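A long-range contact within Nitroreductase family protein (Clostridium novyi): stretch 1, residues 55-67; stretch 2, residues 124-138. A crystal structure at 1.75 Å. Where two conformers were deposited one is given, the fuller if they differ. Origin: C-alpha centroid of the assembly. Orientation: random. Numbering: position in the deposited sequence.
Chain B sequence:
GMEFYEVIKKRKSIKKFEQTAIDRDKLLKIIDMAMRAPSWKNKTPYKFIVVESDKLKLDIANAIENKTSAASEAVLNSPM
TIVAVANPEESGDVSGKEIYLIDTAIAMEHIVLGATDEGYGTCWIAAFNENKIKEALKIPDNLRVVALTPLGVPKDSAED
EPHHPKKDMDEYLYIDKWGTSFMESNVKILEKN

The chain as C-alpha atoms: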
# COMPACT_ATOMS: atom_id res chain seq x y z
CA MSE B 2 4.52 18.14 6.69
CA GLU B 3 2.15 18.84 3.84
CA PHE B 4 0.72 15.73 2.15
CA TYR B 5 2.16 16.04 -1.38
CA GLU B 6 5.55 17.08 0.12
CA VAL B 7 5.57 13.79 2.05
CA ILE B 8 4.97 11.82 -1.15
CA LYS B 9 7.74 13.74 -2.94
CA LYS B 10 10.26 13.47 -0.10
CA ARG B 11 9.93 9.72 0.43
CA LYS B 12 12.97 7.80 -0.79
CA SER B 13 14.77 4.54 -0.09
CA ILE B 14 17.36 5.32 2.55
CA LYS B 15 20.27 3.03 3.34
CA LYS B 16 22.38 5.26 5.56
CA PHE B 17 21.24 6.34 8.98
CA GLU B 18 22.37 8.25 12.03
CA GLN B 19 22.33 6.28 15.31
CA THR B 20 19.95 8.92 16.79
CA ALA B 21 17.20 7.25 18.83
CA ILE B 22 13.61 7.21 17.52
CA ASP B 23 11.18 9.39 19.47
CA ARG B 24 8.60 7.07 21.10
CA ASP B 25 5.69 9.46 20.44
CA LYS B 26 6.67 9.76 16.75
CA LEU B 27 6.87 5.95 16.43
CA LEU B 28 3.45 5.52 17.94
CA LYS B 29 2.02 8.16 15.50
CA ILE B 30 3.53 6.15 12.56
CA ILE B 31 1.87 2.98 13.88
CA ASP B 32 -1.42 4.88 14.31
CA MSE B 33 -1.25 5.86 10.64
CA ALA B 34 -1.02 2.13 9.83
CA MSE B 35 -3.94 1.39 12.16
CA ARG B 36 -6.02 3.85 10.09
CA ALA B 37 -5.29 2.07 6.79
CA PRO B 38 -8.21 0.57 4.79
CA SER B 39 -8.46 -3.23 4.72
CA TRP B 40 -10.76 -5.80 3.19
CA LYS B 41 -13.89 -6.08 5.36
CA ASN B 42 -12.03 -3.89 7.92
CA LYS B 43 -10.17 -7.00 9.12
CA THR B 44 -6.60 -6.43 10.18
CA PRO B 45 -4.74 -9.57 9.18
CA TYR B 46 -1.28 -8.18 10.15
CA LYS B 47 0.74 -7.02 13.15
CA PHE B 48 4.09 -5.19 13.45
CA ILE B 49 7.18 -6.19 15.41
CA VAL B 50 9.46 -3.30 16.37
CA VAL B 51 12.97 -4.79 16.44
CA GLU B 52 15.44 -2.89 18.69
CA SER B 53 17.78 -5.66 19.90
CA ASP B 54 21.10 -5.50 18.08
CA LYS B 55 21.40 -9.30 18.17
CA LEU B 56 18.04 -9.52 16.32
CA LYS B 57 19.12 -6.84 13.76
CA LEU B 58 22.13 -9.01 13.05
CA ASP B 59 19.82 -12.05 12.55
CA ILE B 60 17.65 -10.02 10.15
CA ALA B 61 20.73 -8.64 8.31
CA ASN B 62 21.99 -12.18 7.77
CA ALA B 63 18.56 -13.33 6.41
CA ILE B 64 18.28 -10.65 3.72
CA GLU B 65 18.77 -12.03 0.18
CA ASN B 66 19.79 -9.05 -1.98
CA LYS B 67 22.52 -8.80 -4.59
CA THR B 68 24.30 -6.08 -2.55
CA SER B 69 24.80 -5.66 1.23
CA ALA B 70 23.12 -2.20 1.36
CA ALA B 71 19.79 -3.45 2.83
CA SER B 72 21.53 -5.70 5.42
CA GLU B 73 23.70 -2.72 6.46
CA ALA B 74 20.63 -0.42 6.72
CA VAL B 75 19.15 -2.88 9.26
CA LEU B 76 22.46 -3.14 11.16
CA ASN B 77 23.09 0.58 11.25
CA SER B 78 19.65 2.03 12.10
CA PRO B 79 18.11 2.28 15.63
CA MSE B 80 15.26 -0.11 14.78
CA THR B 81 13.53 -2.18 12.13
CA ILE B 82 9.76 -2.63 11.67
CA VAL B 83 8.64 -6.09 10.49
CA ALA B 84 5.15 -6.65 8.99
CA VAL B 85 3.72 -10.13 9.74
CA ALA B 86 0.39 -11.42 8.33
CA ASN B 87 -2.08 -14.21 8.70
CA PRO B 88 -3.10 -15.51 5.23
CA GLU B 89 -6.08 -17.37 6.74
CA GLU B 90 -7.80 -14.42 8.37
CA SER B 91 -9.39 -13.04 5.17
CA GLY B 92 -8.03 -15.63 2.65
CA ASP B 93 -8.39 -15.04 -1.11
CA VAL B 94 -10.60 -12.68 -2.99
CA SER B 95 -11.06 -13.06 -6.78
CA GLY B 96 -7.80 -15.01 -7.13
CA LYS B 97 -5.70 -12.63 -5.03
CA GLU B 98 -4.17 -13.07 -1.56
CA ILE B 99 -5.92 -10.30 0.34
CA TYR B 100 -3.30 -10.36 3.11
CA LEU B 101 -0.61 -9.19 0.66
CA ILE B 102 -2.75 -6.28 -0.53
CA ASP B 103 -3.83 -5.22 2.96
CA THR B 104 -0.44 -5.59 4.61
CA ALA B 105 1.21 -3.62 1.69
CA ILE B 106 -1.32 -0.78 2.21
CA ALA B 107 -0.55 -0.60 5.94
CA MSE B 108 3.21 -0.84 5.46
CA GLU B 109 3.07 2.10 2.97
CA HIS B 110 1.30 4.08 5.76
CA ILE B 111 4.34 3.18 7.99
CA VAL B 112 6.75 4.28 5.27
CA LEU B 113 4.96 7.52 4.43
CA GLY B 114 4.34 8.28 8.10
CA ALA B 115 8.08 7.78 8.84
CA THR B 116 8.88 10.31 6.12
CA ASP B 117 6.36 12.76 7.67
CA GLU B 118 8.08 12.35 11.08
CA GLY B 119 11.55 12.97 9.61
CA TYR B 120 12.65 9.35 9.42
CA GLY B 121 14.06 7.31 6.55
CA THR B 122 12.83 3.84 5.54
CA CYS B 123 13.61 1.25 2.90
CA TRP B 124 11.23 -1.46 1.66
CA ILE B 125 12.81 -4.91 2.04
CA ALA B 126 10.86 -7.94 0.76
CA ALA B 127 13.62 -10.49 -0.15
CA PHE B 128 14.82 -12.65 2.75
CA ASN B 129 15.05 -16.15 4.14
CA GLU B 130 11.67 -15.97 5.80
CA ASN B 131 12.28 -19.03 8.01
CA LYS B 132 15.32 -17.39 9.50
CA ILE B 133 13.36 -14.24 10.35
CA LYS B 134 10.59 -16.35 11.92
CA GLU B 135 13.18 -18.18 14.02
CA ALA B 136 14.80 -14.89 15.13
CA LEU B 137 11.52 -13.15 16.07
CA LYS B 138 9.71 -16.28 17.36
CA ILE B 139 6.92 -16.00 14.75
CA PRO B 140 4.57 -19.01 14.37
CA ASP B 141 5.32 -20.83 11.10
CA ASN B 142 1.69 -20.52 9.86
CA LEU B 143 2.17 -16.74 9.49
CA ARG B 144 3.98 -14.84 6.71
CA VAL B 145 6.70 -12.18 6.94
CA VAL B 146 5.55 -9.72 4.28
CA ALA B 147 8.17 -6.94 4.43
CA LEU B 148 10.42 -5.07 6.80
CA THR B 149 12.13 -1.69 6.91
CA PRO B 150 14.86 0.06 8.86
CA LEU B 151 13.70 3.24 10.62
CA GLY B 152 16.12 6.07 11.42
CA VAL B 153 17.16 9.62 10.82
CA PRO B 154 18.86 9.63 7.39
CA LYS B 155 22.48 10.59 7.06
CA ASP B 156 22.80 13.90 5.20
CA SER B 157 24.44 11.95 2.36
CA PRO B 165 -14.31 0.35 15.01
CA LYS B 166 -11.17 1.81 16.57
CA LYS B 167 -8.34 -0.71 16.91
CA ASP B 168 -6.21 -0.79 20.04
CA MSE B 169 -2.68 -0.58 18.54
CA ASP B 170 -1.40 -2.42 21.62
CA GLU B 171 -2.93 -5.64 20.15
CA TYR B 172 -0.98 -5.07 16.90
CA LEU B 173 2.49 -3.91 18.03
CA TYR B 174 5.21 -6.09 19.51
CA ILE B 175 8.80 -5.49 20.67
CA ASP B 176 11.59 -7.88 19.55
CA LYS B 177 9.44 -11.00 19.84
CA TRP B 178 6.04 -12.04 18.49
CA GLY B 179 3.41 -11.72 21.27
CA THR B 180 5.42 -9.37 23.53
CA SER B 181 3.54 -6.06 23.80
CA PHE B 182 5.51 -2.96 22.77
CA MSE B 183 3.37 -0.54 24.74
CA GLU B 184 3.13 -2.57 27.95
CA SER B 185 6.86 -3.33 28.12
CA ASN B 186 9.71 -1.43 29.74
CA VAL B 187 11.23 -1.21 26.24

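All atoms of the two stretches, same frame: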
# COMPACT_ATOMS: atom_id res chain seq x y z
N LYS B 55 21.21 -7.89 18.50
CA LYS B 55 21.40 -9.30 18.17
C LYS B 55 20.36 -9.71 17.11
O LYS B 55 20.67 -10.45 16.14
CB LYS B 55 21.29 -10.16 19.44
CG LYS B 55 21.52 -11.65 19.26
CD LYS B 55 20.30 -12.40 18.72
CE LYS B 55 20.52 -13.94 18.60
NZ LYS B 55 19.36 -14.58 17.88
N LEU B 56 19.12 -9.23 17.27
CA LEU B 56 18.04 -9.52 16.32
C LEU B 56 18.24 -8.78 14.97
O LEU B 56 17.93 -9.31 13.90
CB LEU B 56 16.66 -9.23 16.95
CG LEU B 56 16.36 -10.02 18.24
CD1 LEU B 56 14.97 -9.66 18.82
CD2 LEU B 56 16.49 -11.53 18.00
N LYS B 57 18.77 -7.56 15.02
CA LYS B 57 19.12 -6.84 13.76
C LYS B 57 20.11 -7.64 12.96
O LYS B 57 20.02 -7.74 11.73
CB LYS B 57 19.71 -5.47 14.07
CG LYS B 57 18.74 -4.50 14.67
CD LYS B 57 19.45 -3.18 14.91
CE LYS B 57 18.74 -2.35 15.86
NZ LYS B 57 19.59 -1.19 16.22
N LEU B 58 21.10 -8.18 13.67
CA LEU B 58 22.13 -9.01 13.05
C LEU B 58 21.48 -10.25 12.41
O LEU B 58 21.78 -10.58 11.27
CB LEU B 58 23.24 -9.38 14.06
CG LEU B 58 24.33 -10.36 13.60
CD1 LEU B 58 25.00 -9.82 12.33
CD2 LEU B 58 25.38 -10.64 14.70
N ASP B 59 20.56 -10.90 13.12
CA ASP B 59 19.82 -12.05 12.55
C ASP B 59 19.08 -11.65 11.27
O ASP B 59 19.10 -12.37 10.26
CB ASP B 59 18.77 -12.59 13.52
CG ASP B 59 19.36 -13.34 14.72
OD1 ASP B 59 20.49 -13.85 14.66
OD2 ASP B 59 18.63 -13.39 15.74
N ILE B 60 18.41 -10.49 11.33
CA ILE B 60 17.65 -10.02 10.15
C ILE B 60 18.60 -9.70 9.00
O ILE B 60 18.37 -10.10 7.85
CB ILE B 60 16.74 -8.81 10.48
CG1 ILE B 60 15.66 -9.22 11.50
CG2 ILE B 60 16.13 -8.25 9.20
CD1 ILE B 60 14.93 -8.04 12.06
N ALA B 61 19.69 -8.98 9.31
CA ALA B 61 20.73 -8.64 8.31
C ALA B 61 21.24 -9.89 7.59
O ALA B 61 21.38 -9.89 6.36
CB ALA B 61 21.90 -7.91 8.99
N ASN B 62 21.53 -10.94 8.35
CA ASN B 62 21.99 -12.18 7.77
C ASN B 62 20.96 -12.90 6.88
O ASN B 62 21.35 -13.66 6.00
CB ASN B 62 22.52 -13.13 8.82
CG ASN B 62 23.87 -12.65 9.43
OD1 ASN B 62 24.69 -12.02 8.75
ND2 ASN B 62 24.08 -13.00 10.70
N ALA B 63 19.67 -12.69 7.15
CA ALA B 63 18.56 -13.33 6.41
C ALA B 63 18.22 -12.66 5.06
O ALA B 63 17.61 -13.27 4.21
CB ALA B 63 17.30 -13.39 7.31
N ILE B 64 18.56 -11.40 4.92
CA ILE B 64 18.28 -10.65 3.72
C ILE B 64 19.02 -11.22 2.48
O ILE B 64 20.18 -11.61 2.57
CB ILE B 64 18.51 -9.12 3.95
CG1 ILE B 64 17.51 -8.59 4.95
CG2 ILE B 64 18.42 -8.37 2.63
CD1 ILE B 64 17.79 -7.17 5.48
N GLU B 65 18.28 -11.37 1.39
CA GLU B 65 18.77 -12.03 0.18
C GLU B 65 18.84 -11.08 -1.03
O GLU B 65 18.12 -11.25 -1.99
CB GLU B 65 17.91 -13.24 -0.13
CG GLU B 65 18.09 -14.36 0.89
CD GLU B 65 17.09 -15.50 0.74
OE1 GLU B 65 16.00 -15.32 0.13
OE2 GLU B 65 17.41 -16.57 1.30
N ASN B 66 19.65 -10.04 -0.93
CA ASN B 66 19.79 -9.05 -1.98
C ASN B 66 21.11 -9.27 -2.67
O ASN B 66 21.99 -9.93 -2.13
CB ASN B 66 19.70 -7.60 -1.42
CG ASN B 66 18.28 -7.16 -1.09
OD1 ASN B 66 17.27 -7.91 -1.18
ND2 ASN B 66 18.18 -5.90 -0.74
N LYS B 67 21.27 -8.70 -3.85
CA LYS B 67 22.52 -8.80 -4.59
C LYS B 67 23.63 -8.06 -3.85
O LYS B 67 24.77 -8.52 -3.83
CB LYS B 67 22.32 -8.20 -6.00
CG LYS B 67 23.08 -8.85 -7.10
CD LYS B 67 22.73 -8.18 -8.43
CE LYS B 67 21.34 -8.59 -8.97
NZ LYS B 67 21.24 -8.20 -10.43
N TRP B 124 11.97 -0.18 1.83
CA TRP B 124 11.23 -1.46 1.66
C TRP B 124 12.16 -2.62 1.43
O TRP B 124 12.98 -2.61 0.52
CB TRP B 124 10.27 -1.37 0.49
CG TRP B 124 8.95 -0.78 0.77
CD1 TRP B 124 8.60 0.54 0.70
CD2 TRP B 124 7.73 -1.50 1.01
NE1 TRP B 124 7.26 0.70 0.96
CE2 TRP B 124 6.70 -0.54 1.18
CE3 TRP B 124 7.43 -2.85 1.18
CZ2 TRP B 124 5.38 -0.89 1.46
CZ3 TRP B 124 6.10 -3.21 1.44
CH2 TRP B 124 5.09 -2.23 1.57
N ILE B 125 12.05 -3.65 2.26
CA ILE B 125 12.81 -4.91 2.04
C ILE B 125 11.87 -6.11 2.05
O ILE B 125 11.21 -6.38 3.08
CB ILE B 125 13.92 -5.09 3.13
CG1 ILE B 125 14.89 -3.88 3.16
CG2 ILE B 125 14.63 -6.49 2.99
CD1 ILE B 125 15.71 -3.72 4.47
N ALA B 126 11.81 -6.85 0.94
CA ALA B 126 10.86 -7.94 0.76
C ALA B 126 11.55 -9.29 0.50
O ALA B 126 10.87 -10.32 0.54
CB ALA B 126 9.93 -7.64 -0.39
N ALA B 127 12.86 -9.27 0.22
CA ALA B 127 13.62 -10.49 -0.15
C ALA B 127 14.50 -10.97 1.01
O ALA B 127 15.49 -10.34 1.36
CB ALA B 127 14.50 -10.23 -1.37
N PHE B 128 14.13 -12.11 1.59
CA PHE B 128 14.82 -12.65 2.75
C PHE B 128 14.47 -14.11 2.90
O PHE B 128 13.47 -14.60 2.35
CB PHE B 128 14.48 -11.88 4.05
CG PHE B 128 13.04 -11.40 4.14
CD1 PHE B 128 11.98 -12.30 4.29
CD2 PHE B 128 12.76 -10.04 4.07
CE1 PHE B 128 10.65 -11.85 4.36
CE2 PHE B 128 11.45 -9.58 4.14
CZ PHE B 128 10.40 -10.48 4.29
N ASN B 129 15.33 -14.81 3.61
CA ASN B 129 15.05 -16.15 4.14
C ASN B 129 14.01 -15.99 5.26
O ASN B 129 14.32 -15.63 6.40
CB ASN B 129 16.30 -16.80 4.64
CG ASN B 129 16.08 -18.23 5.14
OD1 ASN B 129 15.01 -18.58 5.66
ND2 ASN B 129 17.08 -19.06 4.98
N GLU B 130 12.76 -16.20 4.89
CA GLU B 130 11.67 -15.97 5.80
C GLU B 130 11.76 -16.87 7.05
O GLU B 130 11.40 -16.45 8.14
CB GLU B 130 10.36 -16.23 5.04
CG GLU B 130 9.14 -15.95 5.84
CD GLU B 130 7.86 -16.06 5.01
OE1 GLU B 130 7.92 -16.51 3.86
OE2 GLU B 130 6.80 -15.73 5.55
N ASN B 131 12.19 -18.12 6.87
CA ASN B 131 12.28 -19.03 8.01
C ASN B 131 13.23 -18.51 9.07
O ASN B 131 12.98 -18.65 10.28
CB ASN B 131 12.73 -20.41 7.56
CG ASN B 131 11.66 -21.16 6.80
OD1 ASN B 131 10.46 -20.89 6.93
ND2 ASN B 131 12.08 -22.14 6.04
N LYS B 132 14.33 -17.93 8.60
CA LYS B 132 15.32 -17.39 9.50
C LYS B 132 14.77 -16.20 10.26
O LYS B 132 15.07 -16.06 11.46
CB LYS B 132 16.64 -17.04 8.79
CG LYS B 132 17.49 -18.30 8.53
CD LYS B 132 18.15 -18.80 9.83
CE LYS B 132 18.34 -20.33 9.88
NZ LYS B 132 18.95 -20.76 11.21
N ILE B 133 13.96 -15.37 9.61
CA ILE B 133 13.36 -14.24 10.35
C ILE B 133 12.31 -14.75 11.35
O ILE B 133 12.24 -14.28 12.50
CB ILE B 133 12.78 -13.15 9.42
CG1 ILE B 133 13.96 -12.47 8.66
CG2 ILE B 133 11.94 -12.12 10.27
CD1 ILE B 133 13.56 -11.42 7.65
N LYS B 134 11.55 -15.77 10.97
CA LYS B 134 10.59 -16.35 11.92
C LYS B 134 11.27 -16.95 13.13
O LYS B 134 10.78 -16.81 14.25
CB LYS B 134 9.75 -17.42 11.26
CG LYS B 134 8.76 -16.88 10.25
CD LYS B 134 8.13 -18.08 9.57
CE LYS B 134 6.91 -17.73 8.75
NZ LYS B 134 6.41 -18.93 7.99
N GLU B 135 12.40 -17.63 12.91
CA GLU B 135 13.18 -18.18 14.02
C GLU B 135 13.76 -17.08 14.93
O GLU B 135 13.74 -17.22 16.15
CB GLU B 135 14.29 -19.10 13.48
CG GLU B 135 13.73 -20.37 12.84
CD GLU B 135 14.76 -21.19 12.05
OE1 GLU B 135 15.96 -20.88 12.10
OE2 GLU B 135 14.35 -22.17 11.37
N ALA B 136 14.25 -15.99 14.35
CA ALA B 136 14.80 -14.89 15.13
C ALA B 136 13.75 -14.21 16.02
O ALA B 136 14.04 -13.93 17.19
CB ALA B 136 15.42 -13.86 14.24
N LEU B 137 12.57 -13.95 15.43
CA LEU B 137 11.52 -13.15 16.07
C LEU B 137 10.42 -14.00 16.74
O LEU B 137 9.46 -13.46 17.27
CB LEU B 137 10.94 -12.18 15.06
CG LEU B 137 11.97 -11.31 14.29
CD1 LEU B 137 11.32 -10.22 13.41
CD2 LEU B 137 12.95 -10.68 15.27
N LYS B 138 10.59 -15.32 16.69
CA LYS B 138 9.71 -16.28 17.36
C LYS B 138 8.28 -16.20 16.79
O LYS B 138 7.29 -16.21 17.53
CB LYS B 138 9.83 -16.12 18.89
CG LYS B 138 11.22 -16.56 19.39
CD LYS B 138 11.64 -15.97 20.73
CE LYS B 138 13.12 -16.26 21.02
NZ LYS B 138 13.46 -16.06 22.45
O HOH W 1 16.00 -15.13 18.69
O HOH W 2 14.39 -6.81 -0.82
O HOH W 3 15.84 -4.15 -0.50

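What fills the apolar centre? The helix that runs through Leu-56, Ile-60 and Ala-63 and the helix that begins at Glu-130 run nearly antiparallel, at 172°, with axes 9.0 Å apart at closest approach. Ala-63 points its methyl toward the second stretch, where its CB lies 3.7 Å from Ile-133 CG1. Farther along, Ile-60 meets Ile-133 (CG2 to CD1, 4.4 Å) and Leu-137 (CD1 to CD1, 4.4 Å), while Leu-56 reaches Leu-137, CD1 to CD2 at 4.2 Å.

How do the backbones join? Where the first helix gives way, Ile-64 forms a single beta bridge with Phe-128. Asn-129 N donates to Ala-63 O at 2.8 Å, and Glu-65 N donates to Ala-127 O at 3.0 Å, almost perfectly straight at 179°. Beside this bridge, Ile-64 CG1 packs on Ile-125 CG2 at 4.1 Å.

What caps the second helix? Asn-129 does: its OD1 accepts from Lys-132 N at 3.1 Å, satisfying an amide at the first turn, while its own N is held by Ala-63.

What happens at the polar edge? Asp-59 OD2 lies 3.6 Å from Ala-136 CB and takes a salt bridge from Lys-55 NZ at 2.6 Å. Water 1 donates to Ala-136 O and accepts weakly from Lys-55 NZ. At the other end, water 2 links Asn-66 OD1 to Ala-127 N.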